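Local atomic coordinates of hypothetical protein Atu2144 (Agrobacterium tumefaciens, PDB entry 2ODF), a protein that is of unknown function but belongs to the N-formylglutamate amidohydrolase family and so probably hydrolyses an amide bond. Residues 14-18 with 129-133. Residue numbers count along the deposited sequence, not the author numbering.
Sequences KAVGV and PFHDR
Set strand 16-18, part of an outermost strand of the mixed sheet, 8.9 Å from the axis of helical turn 129-133, with their N-to-C directions 31° apart. V16 and F130 are in register, CA to CA 5.7 Å. V16, in extended backbone and with chi1 t, drives CG2 against the helix: 3.5 Å from F130 CA and 4.1 Å from P129 CB. The CA-to-CB bond of F130 points sideways, and its side chain (chi1 t) touches V78 of strand 77-80. The helix kinks at P129, whose N lacks a bond to the preceding turn; R133 N to P129 O, 3.0 Å, is a regular helical bond following the kink. R133, chi1 t and chi2 p, reaches across toward V18, its CG 4.2 Å from V16 CG1, and V18 CG2 sits over one guanidinium face, 3.5 Å from NH2. K14 NZ lies near that group's plane, 4.3 Å from NH1. This is alpha/beta packing of helix 116-143 on the sheet face, over border strand 16-19; K14 and R133, like charges, cannot attract, so the contact rests on apolar packing.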
# COMPACT_ATOMS: atom_id res chain seq x y z
N LYS A 14 -9.96 14.98 -4.72
CA LYS A 14 -8.79 14.24 -4.36
C LYS A 14 -8.91 13.58 -2.95
O LYS A 14 -9.68 14.03 -2.11
CB LYS A 14 -7.59 15.19 -4.49
CG LYS A 14 -6.54 15.03 -3.43
CD LYS A 14 -5.35 14.23 -3.93
CE LYS A 14 -4.65 13.46 -2.88
NZ LYS A 14 -3.22 13.70 -3.06
N ALA A 15 -8.20 12.48 -2.74
CA ALA A 15 -8.22 11.76 -1.46
C ALA A 15 -7.87 12.65 -0.26
O ALA A 15 -8.46 12.53 0.78
CB ALA A 15 -7.25 10.55 -1.51
N VAL A 16 -6.89 13.52 -0.42
CA VAL A 16 -6.26 14.22 0.70
C VAL A 16 -6.58 15.70 0.65
O VAL A 16 -6.48 16.31 -0.39
CB VAL A 16 -4.73 14.06 0.70
CG1 VAL A 16 -4.13 14.69 1.97
CG2 VAL A 16 -4.31 12.57 0.58
N GLY A 17 -7.07 16.24 1.77
CA GLY A 17 -7.26 17.67 1.95
C GLY A 17 -6.16 18.26 2.79
O GLY A 17 -5.66 17.62 3.72
N VAL A 18 -5.73 19.47 2.45
CA VAL A 18 -4.75 20.17 3.30
C VAL A 18 -5.24 21.60 3.43
O VAL A 18 -5.59 22.22 2.44
CB VAL A 18 -3.32 20.13 2.73
CG1 VAL A 18 -2.36 21.02 3.59
CG2 VAL A 18 -2.80 18.69 2.65
N PRO A 129 -1.48 7.88 -0.63
CA PRO A 129 -1.47 9.33 -0.82
C PRO A 129 -1.59 10.12 0.48
O PRO A 129 -0.83 11.07 0.67
CB PRO A 129 -2.69 9.59 -1.77
CG PRO A 129 -2.82 8.31 -2.51
CD PRO A 129 -2.49 7.24 -1.51
N PHE A 130 -2.44 9.67 1.40
CA PHE A 130 -2.63 10.33 2.66
C PHE A 130 -1.32 10.39 3.47
O PHE A 130 -0.86 11.47 3.84
CB PHE A 130 -3.78 9.68 3.45
CG PHE A 130 -4.04 10.32 4.78
CD1 PHE A 130 -4.72 11.53 4.85
CD2 PHE A 130 -3.59 9.73 5.95
CE1 PHE A 130 -4.92 12.14 6.09
CE2 PHE A 130 -3.78 10.34 7.18
CZ PHE A 130 -4.44 11.54 7.24
N HIS A 131 -0.73 9.24 3.72
CA HIS A 131 0.48 9.17 4.46
C HIS A 131 1.66 9.79 3.76
O HIS A 131 2.50 10.33 4.39
CB HIS A 131 0.71 7.78 4.98
CG HIS A 131 -0.30 7.36 6.00
ND1 HIS A 131 -0.33 7.89 7.26
CD2 HIS A 131 -1.35 6.53 5.92
CE1 HIS A 131 -1.35 7.39 7.92
NE2 HIS A 131 -1.98 6.55 7.13
N ASP A 132 1.71 9.71 2.45
CA ASP A 132 2.78 10.31 1.70
C ASP A 132 2.76 11.85 1.88
O ASP A 132 3.75 12.46 1.93
CB ASP A 132 2.70 9.93 0.22
CG ASP A 132 3.33 8.56 -0.10
OD1 ASP A 132 3.87 7.90 0.77
OD2 ASP A 132 3.29 8.19 -1.24
N ARG A 133 1.58 12.42 1.91
CA ARG A 133 1.47 13.84 2.01
C ARG A 133 1.89 14.30 3.40
O ARG A 133 2.55 15.24 3.54
CB ARG A 133 0.05 14.29 1.74
CG ARG A 133 -0.11 15.75 1.69
CD ARG A 133 0.58 16.33 0.53
NE ARG A 133 0.13 17.68 0.31
CZ ARG A 133 -0.97 18.00 -0.34
NH1 ARG A 133 -1.72 17.06 -0.85
NH2 ARG A 133 -1.31 19.25 -0.49